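Local atomic coordinates of cytolethal distending toxin protein C (Haemophilus ducreyi, PDB entry 1SR4), a protein that probably binds carbohydrate as a ricin-like lectin subunit of the cytolethal distending toxin, a bacterial genotoxin that damages host-cell DNA. Residues K69-L80 with T84-F95. Sequence-based numbering, arbitrary orientation.
Sequences KVVGAAKCFAFL and TTDCKDTDHTVF
Cys-76 and Cys-87 are joined by a disulfide across a short antiparallel hairpin, strands 75-77 and 84-86, with the S-S bond turned to a chi3 of 95°. Beside it, Cys-76 and Thr-85 form a hydrogen-bonded pair: Cys-76 N gives to Thr-85 O at 2.9 Å, and Thr-85 N to Cys-76 O at 3.0 Å. A longer bond from Cys-87 N to Ala-74 O, 3.3 Å, extends the pairing beyond strand 84-86.

Apolar contacts start at the end of strand 75-77 and run on through Leu-80. Leu-80 lays CD1 over one face of the His-92 imidazole, 3.9 Å from the ring centroid, a CH-pi contact. Phe-77 brings CD2 to 3.5 Å from Phe-95 CE2, its CG swung opposite the backbone N (chi1 168°) and the ring planes inclined at 54°; Phe-79 also touches Phe-95, and all three rings meet Ile-116 of strand 115-117.

Two waters bridge the backbones: one donates to both Phe-77 O and Thr-93 O, the other accepts from Phe-79 N and donates to His-92 O. In this beta-trefoil-family domain, covalent and hydrogen-bonded links thus fix the hairpin, while water and aromatic packing join the end of strand 75-77 and the residues after it to helix 90-93 and the start of strand 95-99.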
# COMPACT_ATOMS: atom_id res chain seq x y z
N LYS C 69 -14.22 8.70 12.27
CA LYS C 69 -14.47 10.03 12.84
C LYS C 69 -14.70 11.14 11.83
O LYS C 69 -14.05 11.21 10.79
CB LYS C 69 -13.29 10.40 13.75
CG LYS C 69 -13.39 11.77 14.43
CD LYS C 69 -12.08 12.10 15.14
CE LYS C 69 -12.04 13.56 15.62
NZ LYS C 69 -12.28 14.51 14.49
N VAL C 70 -15.63 12.02 12.17
CA VAL C 70 -15.97 13.17 11.34
C VAL C 70 -14.82 14.16 11.41
O VAL C 70 -14.21 14.37 12.46
CB VAL C 70 -17.26 13.87 11.87
CG1 VAL C 70 -17.52 15.16 11.09
CG2 VAL C 70 -18.46 12.92 11.74
N VAL C 71 -14.52 14.78 10.28
CA VAL C 71 -13.45 15.77 10.26
C VAL C 71 -13.87 17.00 11.08
O VAL C 71 -14.95 17.55 10.86
CB VAL C 71 -13.16 16.23 8.82
CG1 VAL C 71 -12.14 17.37 8.82
CG2 VAL C 71 -12.64 15.05 7.99
N GLY C 72 -13.03 17.41 12.01
CA GLY C 72 -13.32 18.59 12.81
C GLY C 72 -14.35 18.47 13.94
O GLY C 72 -14.74 19.49 14.53
N ALA C 73 -14.79 17.26 14.26
CA ALA C 73 -15.77 17.08 15.33
C ALA C 73 -15.58 15.77 16.08
O ALA C 73 -15.07 14.79 15.52
CB ALA C 73 -17.18 17.15 14.76
N ALA C 74 -16.01 15.75 17.33
CA ALA C 74 -15.90 14.56 18.16
C ALA C 74 -17.09 13.64 17.90
O ALA C 74 -17.73 13.16 18.83
CB ALA C 74 -15.85 14.96 19.64
N LYS C 75 -17.39 13.42 16.62
CA LYS C 75 -18.49 12.56 16.24
C LYS C 75 -17.95 11.40 15.41
O LYS C 75 -16.98 11.56 14.66
CB LYS C 75 -19.53 13.34 15.43
CG LYS C 75 -20.09 14.54 16.18
CD LYS C 75 -20.74 14.11 17.50
CE LYS C 75 -21.22 15.31 18.32
NZ LYS C 75 -21.94 14.87 19.53
N CYS C 76 -18.60 10.25 15.53
CA CYS C 76 -18.17 9.04 14.84
C CYS C 76 -19.35 8.30 14.20
O CYS C 76 -20.47 8.33 14.72
CB CYS C 76 -17.45 8.11 15.82
SG CYS C 76 -15.74 8.57 16.29
N PHE C 77 -19.08 7.64 13.08
CA PHE C 77 -20.11 6.88 12.40
C PHE C 77 -20.81 5.91 13.36
O PHE C 77 -20.15 5.27 14.18
CB PHE C 77 -19.49 6.08 11.24
CG PHE C 77 -20.42 5.06 10.66
CD1 PHE C 77 -21.39 5.43 9.74
CD2 PHE C 77 -20.38 3.74 11.10
CE1 PHE C 77 -22.31 4.50 9.26
CE2 PHE C 77 -21.30 2.79 10.63
CZ PHE C 77 -22.26 3.18 9.71
N ALA C 78 -22.12 5.79 13.23
CA ALA C 78 -22.89 4.87 14.08
C ALA C 78 -24.28 4.63 13.50
O ALA C 78 -24.77 5.43 12.70
CB ALA C 78 -23.00 5.43 15.50
N PHE C 79 -24.92 3.52 13.87
CA PHE C 79 -26.28 3.22 13.41
C PHE C 79 -27.23 3.88 14.42
O PHE C 79 -28.03 3.22 15.08
CB PHE C 79 -26.51 1.71 13.37
CG PHE C 79 -25.82 1.02 12.21
CD1 PHE C 79 -26.48 0.85 10.99
CD2 PHE C 79 -24.49 0.61 12.33
CE1 PHE C 79 -25.82 0.29 9.90
CE2 PHE C 79 -23.82 0.05 11.25
CZ PHE C 79 -24.48 -0.11 10.03
N LEU C 80 -27.10 5.19 14.55
CA LEU C 80 -27.92 5.97 15.47
C LEU C 80 -28.19 7.32 14.83
O LEU C 80 -27.40 7.80 14.01
CB LEU C 80 -27.19 6.21 16.79
CG LEU C 80 -27.06 5.11 17.83
CD1 LEU C 80 -26.16 5.62 18.94
CD2 LEU C 80 -28.44 4.72 18.38
N THR C 84 -24.30 9.34 12.92
CA THR C 84 -23.16 9.54 13.82
C THR C 84 -23.64 9.79 15.24
O THR C 84 -24.81 10.11 15.47
CB THR C 84 -22.32 10.80 13.47
OG1 THR C 84 -23.16 11.96 13.55
CG2 THR C 84 -21.70 10.70 12.08
N THR C 85 -22.73 9.62 16.19
CA THR C 85 -23.01 9.91 17.58
C THR C 85 -21.66 10.23 18.21
O THR C 85 -20.62 10.15 17.54
CB THR C 85 -23.73 8.72 18.32
OG1 THR C 85 -24.14 9.15 19.62
CG2 THR C 85 -22.80 7.51 18.50
N ASP C 86 -21.67 10.62 19.48
CA ASP C 86 -20.44 10.94 20.20
C ASP C 86 -19.46 9.77 20.14
O ASP C 86 -19.84 8.62 20.36
CB ASP C 86 -20.77 11.25 21.66
CG ASP C 86 -19.60 11.87 22.41
OD1 ASP C 86 -18.52 11.24 22.47
OD2 ASP C 86 -19.77 12.99 22.94
N CYS C 87 -18.19 10.07 19.85
CA CYS C 87 -17.18 9.02 19.74
C CYS C 87 -16.98 8.24 21.03
O CYS C 87 -16.57 7.08 20.99
CB CYS C 87 -15.85 9.60 19.24
SG CYS C 87 -15.87 10.22 17.51
N LYS C 88 -17.31 8.85 22.17
CA LYS C 88 -17.17 8.17 23.46
C LYS C 88 -18.16 7.00 23.65
O LYS C 88 -17.97 6.16 24.54
CB LYS C 88 -17.34 9.16 24.62
CG LYS C 88 -16.13 10.08 24.88
CD LYS C 88 -15.94 11.17 23.80
CE LYS C 88 -14.97 10.75 22.69
NZ LYS C 88 -14.55 11.88 21.80
N ASP C 89 -19.22 6.97 22.85
CA ASP C 89 -20.20 5.87 22.95
C ASP C 89 -19.63 4.71 22.13
O ASP C 89 -20.10 4.40 21.03
CB ASP C 89 -21.56 6.30 22.39
CG ASP C 89 -22.60 5.20 22.46
OD1 ASP C 89 -22.27 4.11 22.96
OD2 ASP C 89 -23.75 5.41 22.00
N THR C 90 -18.59 4.09 22.67
CA THR C 90 -17.89 3.01 21.99
C THR C 90 -18.75 1.82 21.54
O THR C 90 -18.46 1.22 20.50
CB THR C 90 -16.68 2.53 22.83
OG1 THR C 90 -17.13 2.02 24.09
CG2 THR C 90 -15.74 3.68 23.09
N ASP C 91 -19.79 1.48 22.31
CA ASP C 91 -20.66 0.36 21.94
C ASP C 91 -21.29 0.59 20.56
O ASP C 91 -21.59 -0.37 19.84
CB ASP C 91 -21.79 0.18 22.95
CG ASP C 91 -21.34 -0.54 24.22
OD1 ASP C 91 -20.13 -0.83 24.38
OD2 ASP C 91 -22.22 -0.82 25.06
N HIS C 92 -21.50 1.84 20.18
CA HIS C 92 -22.10 2.13 18.88
C HIS C 92 -21.14 2.68 17.85
O HIS C 92 -21.49 2.80 16.69
CB HIS C 92 -23.24 3.14 19.03
CG HIS C 92 -24.40 2.62 19.82
ND1 HIS C 92 -25.30 1.70 19.31
CD2 HIS C 92 -24.79 2.85 21.09
CE1 HIS C 92 -26.18 1.38 20.24
NE2 HIS C 92 -25.89 2.07 21.34
N THR C 93 -19.92 3.01 18.26
CA THR C 93 -18.99 3.62 17.31
C THR C 93 -17.75 2.83 16.97
O THR C 93 -17.05 3.17 16.01
CB THR C 93 -18.53 5.00 17.82
OG1 THR C 93 -17.84 4.84 19.06
CG2 THR C 93 -19.74 5.90 18.05
N VAL C 94 -17.47 1.78 17.74
CA VAL C 94 -16.28 0.98 17.46
C VAL C 94 -16.61 -0.16 16.50
O VAL C 94 -17.49 -0.99 16.77
CB VAL C 94 -15.65 0.42 18.74
CG1 VAL C 94 -14.46 -0.49 18.40
CG2 VAL C 94 -15.18 1.59 19.63
N PHE C 95 -15.92 -0.17 15.37
CA PHE C 95 -16.13 -1.20 14.37
C PHE C 95 -14.88 -2.03 14.20
O PHE C 95 -13.84 -1.72 14.78
CB PHE C 95 -16.64 -0.57 13.07
CG PHE C 95 -18.05 -0.07 13.19
CD1 PHE C 95 -19.13 -0.94 13.00
CD2 PHE C 95 -18.30 1.23 13.62
CE1 PHE C 95 -20.44 -0.52 13.25
CE2 PHE C 95 -19.61 1.66 13.87
CZ PHE C 95 -20.69 0.78 13.69
O HOH W 1 -17.28 4.91 14.04
O HOH W 2 -23.78 1.85 15.72